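Local coordinates for protein alpha-L-arabinosidase (Xanthomonas axonopodis pv. citri, PDB 6D25) that probably hydrolyses alpha-L-arabinofuranosyl side groups from arabinoxylans, as a trimeric GH51 arabinofuranosidase able to cope with internal di-substitution, at residues Asn201-Cys206 / Ile237-Ser242; Ser264-Thr269 / Val321-Gly326. All blocks are in the same frame, centred on the assembly; numbering follows the deposited sequence.

Both contacts sit in the eight-stranded parallel barrel, a (beta/alpha)8 fold, with their centres about 11 Å apart. They follow in series: contact 1 joins the loop after strand 196-199 to the end of strand 235-238, and contact 2 then pairs the next two strands, 262-269 and 319-325. Strands 235-238 and 262-269 are themselves neighbours, so four consecutive strands are spanned. The contacts converge where Glu202 OE2 comes within 2.9 Å of Glu324 OE1; Glu202 follows the fourth strand and Glu324 lies at the end of the seventh. Clan GH-A glycosidases such as GH51 enzymes carry their two catalytic glutamates at these places, consistent with an active site here.

Contact 1: residues Asn201-Cys206 / Ile237-Ser242; sequences NELWGC and IAPGPS
Trp204 closes against Gly240 and Ser242 above the C-terminal end of strand 235-238, in the (beta/alpha)8 barrel of this GH51 enzyme. It is the third residue of a type I turn that starts at Glu202, the second residue of the Asn-Glu pair after the fourth barrel strand, and ends at Gly205. The indole meets the 237-242 segment in two ways. At its edge, NE1 donates to Gly240 O over 2.9 Å; the acceptor is nearly in the ring plane and the donor in the carbonyl plane, although the N-H points somewhat off line (146°). Over one face rests Ser242, whose CB makes a CH-pi contact 3.7 Å from the centroid of the six-membered ring. With OG anti to the backbone N (chi1 -175°), the Ser242 methylene comes nearer the indole than the hydroxyl does. Glu202 CA lies over the rim of the opposite face. Trp248 from helix 246-256 meets Trp204 edge-to-face and also bonds to Pro239 O.

Nearer the strand, the Pro239 ring crosses Leu203 obliquely. Its CB lies against Leu203 CG, while Pro239 CG is pressed to 3.5 Å from Leu203 CD1, tighter than usual for two carbons. Between this apolar pair and the indole a water ties the segments together, accepting from Leu203 N at 3.0 Å and donating to Gly240 O at 3.1 Å.

Contact 2: residues Ser264-Thr269 / Val321-Gly326; sequences SMHYYT and VVDEWG. With GOL (glycerol), chain G.
Met265 N donates to Val321 O at 2.8 Å where strands 262-269 and 319-325 run parallel in the barrel wall, and further along Tyr267 N bonds to Glu324 O and Thr269 N to Gly326 O. Between the first two, the bond from Asp323 N to Met265 O is weak. A water binds Tyr267 O, Gly326 N and Thr269 OG1, the last also paired with Thr295.

The polar side chains gather round Glu324. Extended beyond CG (chi2 176°), it lays its carboxylate over a His266 face, the planes 15° apart, with Glu324 CG 3.7 Å from the ring centroid. At the His266 edge, NE2 makes a weak, bent bond to Asp323 OD1. Tyr268 OH donates to Glu324 OE1 at 2.7 Å, from above the carboxylate plane. A glycerol, probably from the crystallisation liquor, bonds to both through O3 to Tyr268 OH and O2 to Glu324 OE1, while Arg95 forms a salt bridge with Glu324 OE2.

On the face that carries Met265, Val322 and Trp325, Met265 and Val322 lie side by side, with Met265 CG 3.8 Å from Val322 CG2. There Tyr267, Val322 and Trp325 pack on helix 285-312, while strands 235-238 and 366-371 flank the pair.

Contact 1: residues Asn201-Cys206 / Ile237-Ser242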
ATOM      1  N   ASN A 201      12.910  -1.755   6.825  1.00 23.50           N
ATOM      2  CA  ASN A 201      14.025  -1.204   7.634  1.00 24.96           C
ATOM      3  C   ASN A 201      13.612   0.203   8.134  1.00 23.48           C
ATOM      4  O   ASN A 201      13.145   1.017   7.411  1.00 24.61           O
ATOM      5  CB  ASN A 201      15.303  -1.177   6.803  1.00 27.81           C
ATOM      6  CG  ASN A 201      15.562  -2.482   6.054  1.00 32.16           C
ATOM      7  OD1 ASN A 201      16.142  -3.430   6.643  1.00 38.09           O
ATOM      8  ND2 ASN A 201      14.988  -2.632   4.833  1.00 33.08           N
ATOM      9  N   GLU A 202      13.672   0.469   9.405  1.00 23.54           N
ATOM     10  CA  GLU A 202      13.448   1.845   9.919  1.00 23.49           C
ATOM     11  C   GLU A 202      12.100   2.393   9.375  1.00 20.63           C
ATOM     12  O   GLU A 202      12.012   3.518   8.873  1.00 18.22           O
ATOM     13  CB  GLU A 202      14.650   2.765   9.594  1.00 28.19           C
ATOM     14  CG  GLU A 202      15.991   2.408  10.298  1.00 32.96           C
ATOM     15  CD  GLU A 202      16.956   3.563  10.686  1.00 37.65           C
ATOM     16  OE1 GLU A 202      16.715   4.734  10.252  1.00 36.97           O
ATOM     17  OE2 GLU A 202      17.982   3.311  11.479  1.00 41.01           O
ATOM     18  N   LEU A 203      11.010   1.636   9.525  1.00 18.88           N
ATOM     19  CA  LEU A 203       9.717   2.048   8.943  1.00 19.15           C
ATOM     20  C   LEU A 203       9.165   3.282   9.666  1.00 18.47           C
ATOM     21  O   LEU A 203       8.337   3.976   9.092  1.00 18.27           O
ATOM     22  CB  LEU A 203       8.730   0.874   9.003  1.00 19.58           C
ATOM     23  CG  LEU A 203       9.074  -0.328   8.110  1.00 19.73           C
ATOM     24  CD1 LEU A 203       7.921  -1.289   8.001  1.00 19.72           C
ATOM     25  CD2 LEU A 203       9.482   0.088   6.724  1.00 20.79           C
ATOM     26  N   TRP A 204       9.605   3.542  10.895  1.00 18.22           N
ATOM     27  CA  TRP A 204       9.218   4.742  11.657  1.00 19.51           C
ATOM     28  C   TRP A 204       9.890   5.988  11.068  1.00 19.32           C
ATOM     29  O   TRP A 204       9.497   7.082  11.424  1.00 19.35           O
ATOM     30  CB  TRP A 204       9.526   4.635  13.165  1.00 20.54           C
ATOM     31  CG  TRP A 204      10.722   3.803  13.465  1.00 22.35           C
ATOM     32  CD1 TRP A 204      10.729   2.490  13.837  1.00 23.45           C
ATOM     33  CD2 TRP A 204      12.100   4.196  13.332  1.00 23.41           C
ATOM     34  NE1 TRP A 204      12.018   2.035  13.904  1.00 24.38           N
ATOM     35  CE2 TRP A 204      12.875   3.064  13.607  1.00 23.59           C
ATOM     36  CE3 TRP A 204      12.744   5.407  13.045  1.00 24.95           C
ATOM     37  CZ2 TRP A 204      14.267   3.097  13.582  1.00 25.69           C
ATOM     38  CZ3 TRP A 204      14.115   5.438  12.976  1.00 25.17           C
ATOM     39  CH2 TRP A 204      14.862   4.298  13.248  1.00 25.29           C
ATOM     40  N   GLY A 205      10.878   5.825  10.200  1.00 18.60           N
ATOM     41  CA  GLY A 205      11.678   6.948   9.675  1.00 19.25           C
ATOM     42  C   GLY A 205      11.828   6.860   8.161  1.00 19.18           C
ATOM     43  O   GLY A 205      10.845   6.979   7.435  1.00 18.24           O
ATOM     44  N   CYS A 206      13.043   6.568   7.696  1.00 20.64           N
ATOM     45  CA  CYS A 206      13.371   6.624   6.258  1.00 22.49           C
ATOM     46  C   CYS A 206      12.593   5.567   5.448  1.00 21.27           C
ATOM     47  O   CYS A 206      12.451   5.710   4.238  1.00 20.95           O
ATOM     48  CB  CYS A 206      14.891   6.557   6.037  1.00 25.64           C
ATOM     49  SG  CYS A 206      15.610   4.995   6.638  1.00 33.33           S
ATOM     50  N   ILE A 237      12.512 -11.227   9.659  1.00 16.74           N
ATOM     51  CA  ILE A 237      12.774 -10.251  10.698  1.00 17.56           C
ATOM     52  C   ILE A 237      11.839  -9.050  10.508  1.00 16.68           C
ATOM     53  O   ILE A 237      11.886  -8.380   9.473  1.00 15.96           O
ATOM     54  CB  ILE A 237      14.235  -9.778  10.670  1.00 18.77           C
ATOM     55  CG1 ILE A 237      15.240 -10.932  10.557  1.00 19.89           C
ATOM     56  CG2 ILE A 237      14.500  -8.848  11.886  1.00 18.59           C
ATOM     57  CD1 ILE A 237      15.084 -11.955  11.562  1.00 20.58           C
ATOM     58  N   ALA A 238      11.000  -8.796  11.498  1.00 16.25           N
ATOM     59  CA  ALA A 238      10.087  -7.667  11.502  1.00 16.36           C
ATOM     60  C   ALA A 238      10.787  -6.374  11.929  1.00 16.68           C
ATOM     61  O   ALA A 238      11.680  -6.379  12.767  1.00 15.26           O
ATOM     62  CB  ALA A 238       8.923  -7.973  12.406  1.00 16.94           C
ATOM     63  N   PRO A 239      10.320  -5.254  11.392  1.00 17.16           N
ATOM     64  CA  PRO A 239      10.839  -3.904  11.658  1.00 17.82           C
ATOM     65  C   PRO A 239      10.428  -3.464  13.076  1.00 17.34           C
ATOM     66  O   PRO A 239       9.261  -3.410  13.409  1.00 18.37           O
ATOM     67  CB  PRO A 239      10.197  -3.079  10.533  1.00 18.09           C
ATOM     68  CG  PRO A 239       8.899  -3.737  10.301  1.00 19.18           C
ATOM     69  CD  PRO A 239       9.225  -5.203  10.418  1.00 18.19           C
ATOM     70  N   GLY A 240      11.418  -3.292  13.930  1.00 17.00           N
ATOM     71  CA  GLY A 240      11.192  -3.019  15.343  1.00 17.07           C
ATOM     72  C   GLY A 240      11.581  -1.593  15.724  1.00 17.39           C
ATOM     73  O   GLY A 240      11.700  -0.715  14.878  1.00 17.09           O
ATOM     74  N   PRO A 241      11.725  -1.331  17.040  1.00 17.83           N
ATOM     75  CA  PRO A 241      11.864  -0.011  17.585  1.00 17.79           C
ATOM     76  C   PRO A 241      13.254   0.621  17.372  1.00 18.94           C
ATOM     77  O   PRO A 241      14.277  -0.071  17.231  1.00 18.55           O
ATOM     78  CB  PRO A 241      11.673  -0.223  19.072  1.00 18.67           C
ATOM     79  CG  PRO A 241      12.221  -1.601  19.304  1.00 18.08           C
ATOM     80  CD  PRO A 241      11.758  -2.359  18.069  1.00 17.93           C
ATOM     81  N   SER A 242      13.253   1.936  17.377  1.00 20.16           N
ATOM     82  CA  SER A 242      14.430   2.728  17.621  1.00 21.51           C
ATOM     83  C   SER A 242      14.517   3.077  19.112  1.00 20.47           C
ATOM     84  O   SER A 242      13.515   3.487  19.679  1.00 19.39           O
ATOM     85  CB  SER A 242      14.369   4.031  16.869  1.00 24.28           C
ATOM     86  OG  SER A 242      15.593   4.739  17.033  1.00 28.83           O
TER
HETATM   87  O   HOH W   1      11.223  -0.290  11.828  1.00 29.05           O

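Contact 2: residues Ser264-Thr269 / Val321-Gly326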
ATOM      1  N   SER A 264      13.632  -6.482  14.945  1.00 17.46           N
ATOM      2  CA  SER A 264      14.854  -5.682  14.971  1.00 19.33           C
ATOM      3  C   SER A 264      14.719  -4.520  15.963  1.00 20.16           C
ATOM      4  O   SER A 264      13.660  -4.006  16.162  1.00 23.37           O
ATOM      5  CB  SER A 264      15.240  -5.213  13.611  1.00 19.99           C
ATOM      6  OG  SER A 264      14.298  -4.289  13.142  1.00 22.61           O
ATOM      7  N   MET A 265      15.794  -4.171  16.618  1.00 19.99           N
ATOM      8  CA  MET A 265      15.888  -2.946  17.382  1.00 20.88           C
ATOM      9  C   MET A 265      17.186  -2.233  16.984  1.00 19.83           C
ATOM     10  O   MET A 265      18.118  -2.872  16.554  1.00 19.38           O
ATOM     11  CB  MET A 265      15.862  -3.205  18.885  1.00 22.75           C
ATOM     12  CG  MET A 265      17.015  -3.963  19.442  1.00 23.99           C
ATOM     13  SD  MET A 265      17.065  -3.809  21.308  1.00 29.54           S
ATOM     14  CE  MET A 265      17.841  -2.204  21.484  1.00 28.50           C
ATOM     15  N   HIS A 266      17.190  -0.923  17.110  1.00 19.95           N
ATOM     16  CA  HIS A 266      18.302  -0.072  16.679  1.00 20.45           C
ATOM     17  C   HIS A 266      18.656   0.856  17.841  1.00 18.30           C
ATOM     18  O   HIS A 266      17.740   1.480  18.396  1.00 16.36           O
ATOM     19  CB  HIS A 266      17.932   0.793  15.466  1.00 22.79           C
ATOM     20  CG  HIS A 266      17.624   0.002  14.244  1.00 26.61           C
ATOM     21  ND1 HIS A 266      17.093   0.547  13.117  1.00 31.04           N
ATOM     22  CD2 HIS A 266      17.868  -1.280  13.923  1.00 31.11           C
ATOM     23  CE1 HIS A 266      16.982  -0.360  12.178  1.00 31.19           C
ATOM     24  NE2 HIS A 266      17.439  -1.490  12.644  1.00 30.79           N
ATOM     25  N   TYR A 267      19.964   0.941  18.176  1.00 17.24           N
ATOM     26  CA  TYR A 267      20.421   1.943  19.132  1.00 17.07           C
ATOM     27  C   TYR A 267      21.869   2.326  18.834  1.00 16.79           C
ATOM     28  O   TYR A 267      22.778   1.503  18.981  1.00 16.59           O
ATOM     29  CB  TYR A 267      20.345   1.434  20.572  1.00 17.68           C
ATOM     30  CG  TYR A 267      20.879   2.427  21.581  1.00 17.71           C
ATOM     31  CD1 TYR A 267      20.252   3.650  21.764  1.00 17.58           C
ATOM     32  CD2 TYR A 267      22.036   2.175  22.307  1.00 17.47           C
ATOM     33  CE1 TYR A 267      20.748   4.607  22.627  1.00 18.07           C
ATOM     34  CE2 TYR A 267      22.548   3.123  23.174  1.00 17.73           C
ATOM     35  CZ  TYR A 267      21.908   4.341  23.348  1.00 18.40           C
ATOM     36  OH  TYR A 267      22.441   5.284  24.203  1.00 19.02           O
ATOM     37  N   TYR A 268      22.067   3.580  18.452  1.00 16.71           N
ATOM     38  CA  TYR A 268      23.376   4.157  18.229  1.00 16.74           C
ATOM     39  C   TYR A 268      23.854   4.875  19.482  1.00 17.17           C
ATOM     40  O   TYR A 268      23.084   5.495  20.223  1.00 16.53           O
ATOM     41  CB  TYR A 268      23.344   5.164  17.081  1.00 17.05           C
ATOM     42  CG  TYR A 268      23.187   4.526  15.733  1.00 17.08           C
ATOM     43  CD1 TYR A 268      24.273   3.962  15.092  1.00 16.88           C
ATOM     44  CD2 TYR A 268      21.951   4.437  15.120  1.00 17.61           C
ATOM     45  CE1 TYR A 268      24.136   3.347  13.857  1.00 17.11           C
ATOM     46  CE2 TYR A 268      21.806   3.796  13.894  1.00 17.30           C
ATOM     47  CZ  TYR A 268      22.903   3.262  13.248  1.00 17.40           C
ATOM     48  OH  TYR A 268      22.770   2.624  12.031  1.00 17.72           O
ATOM     49  N   THR A 269      25.173   4.809  19.652  1.00 17.46           N
ATOM     50  CA  THR A 269      25.849   5.509  20.705  1.00 17.73           C
ATOM     51  C   THR A 269      26.307   6.860  20.139  1.00 17.92           C
ATOM     52  O   THR A 269      27.237   6.904  19.313  1.00 17.65           O
ATOM     53  CB  THR A 269      27.014   4.658  21.230  1.00 17.53           C
ATOM     54  OG1 THR A 269      26.500   3.430  21.768  1.00 16.76           O
ATOM     55  CG2 THR A 269      27.836   5.371  22.272  1.00 18.06           C
ATOM     56  N   VAL A 321      16.706  -8.799  17.663  1.00 15.47           N
ATOM     57  CA  VAL A 321      17.753  -8.684  16.674  1.00 15.39           C
ATOM     58  C   VAL A 321      18.275  -7.237  16.749  1.00 15.99           C
ATOM     59  O   VAL A 321      17.551  -6.307  16.386  1.00 16.55           O
ATOM     60  CB  VAL A 321      17.214  -9.015  15.277  1.00 15.14           C
ATOM     61  CG1 VAL A 321      18.236  -8.782  14.197  1.00 15.14           C
ATOM     62  CG2 VAL A 321      16.689 -10.455  15.221  1.00 15.91           C
ATOM     63  N   VAL A 322      19.487  -7.027  17.249  1.00 16.12           N
ATOM     64  CA  VAL A 322      19.957  -5.666  17.392  1.00 17.09           C
ATOM     65  C   VAL A 322      20.652  -5.321  16.086  1.00 18.25           C
ATOM     66  O   VAL A 322      21.882  -5.405  16.025  1.00 19.39           O
ATOM     67  CB  VAL A 322      20.899  -5.504  18.592  1.00 17.04           C
ATOM     68  CG1 VAL A 322      21.351  -4.043  18.788  1.00 17.29           C
ATOM     69  CG2 VAL A 322      20.236  -6.002  19.859  1.00 17.10           C
ATOM     70  N   ASP A 323      19.914  -4.944  15.043  1.00 18.92           N
ATOM     71  CA  ASP A 323      20.650  -5.020  13.755  1.00 19.87           C
ATOM     72  C   ASP A 323      21.198  -3.653  13.338  1.00 17.79           C
ATOM     73  O   ASP A 323      21.742  -3.562  12.245  1.00 16.35           O
ATOM     74  CB  ASP A 323      19.878  -5.769  12.679  1.00 23.97           C
ATOM     75  CG  ASP A 323      18.569  -5.107  12.389  1.00 26.07           C
ATOM     76  OD1 ASP A 323      18.327  -4.090  13.059  1.00 26.12           O
ATOM     77  OD2 ASP A 323      17.847  -5.605  11.501  1.00 28.10           O
ATOM     78  N   GLU A 324      21.159  -2.662  14.234  1.00 16.40           N
ATOM     79  CA  GLU A 324      22.075  -1.500  14.121  1.00 16.44           C
ATOM     80  C   GLU A 324      22.491  -1.086  15.527  1.00 15.49           C
ATOM     81  O   GLU A 324      21.635  -0.803  16.351  1.00 15.30           O
ATOM     82  CB  GLU A 324      21.445  -0.299  13.387  1.00 17.75           C
ATOM     83  CG  GLU A 324      20.936  -0.652  12.007  1.00 21.09           C
ATOM     84  CD  GLU A 324      20.217   0.454  11.248  1.00 23.49           C
ATOM     85  OE1 GLU A 324      20.311   1.605  11.709  1.00 26.61           O
ATOM     86  OE2 GLU A 324      19.553   0.129  10.220  1.00 28.75           O
ATOM     87  N   TRP A 325      23.795  -1.065  15.766  1.00 14.82           N
ATOM     88  CA  TRP A 325      24.387  -0.500  16.957  1.00 14.60           C
ATOM     89  C   TRP A 325      25.791   0.018  16.619  1.00 14.42           C
ATOM     90  O   TRP A 325      26.316  -0.303  15.558  1.00 13.90           O
ATOM     91  CB  TRP A 325      24.418  -1.523  18.097  1.00 14.38           C
ATOM     92  CG  TRP A 325      25.331  -2.686  17.857  1.00 14.02           C
ATOM     93  CD1 TRP A 325      25.035  -3.815  17.150  1.00 13.95           C
ATOM     94  CD2 TRP A 325      26.681  -2.856  18.330  1.00 13.81           C
ATOM     95  NE1 TRP A 325      26.114  -4.657  17.109  1.00 13.70           N
ATOM     96  CE2 TRP A 325      27.126  -4.115  17.854  1.00 13.81           C
ATOM     97  CE3 TRP A 325      27.562  -2.077  19.083  1.00 14.03           C
ATOM     98  CZ2 TRP A 325      28.413  -4.596  18.114  1.00 13.74           C
ATOM     99  CZ3 TRP A 325      28.814  -2.570  19.368  1.00 14.22           C
ATOM    100  CH2 TRP A 325      29.242  -3.810  18.889  1.00 13.98           C
ATOM    101  N   GLY A 326      26.351   0.772  17.535  1.00 14.61           N
ATOM    102  CA  GLY A 326      27.685   1.356  17.392  1.00 14.98           C
ATOM    103  C   GLY A 326      27.690   2.861  17.507  1.00 15.25           C
ATOM    104  O   GLY A 326      26.668   3.484  17.728  1.00 15.23           O
TER
HETATM  105  C1  GOL G 601      20.731   3.190   8.245  1.00 19.26           C
HETATM  106  O1  GOL G 601      20.746   3.529   6.841  1.00 17.85           O
HETATM  107  C2  GOL G 601      21.423   4.296   9.094  1.00 18.98           C
HETATM  108  O2  GOL G 601      21.008   4.105  10.461  1.00 23.93           O
HETATM  109  C3  GOL G 601      22.948   4.223   8.972  1.00 19.16           C
HETATM  110  O3  GOL G 601      23.555   2.988   9.471  1.00 19.12           O
HETATM  111  O   HOH W   2      25.147   1.507  20.277  1.00 17.76           O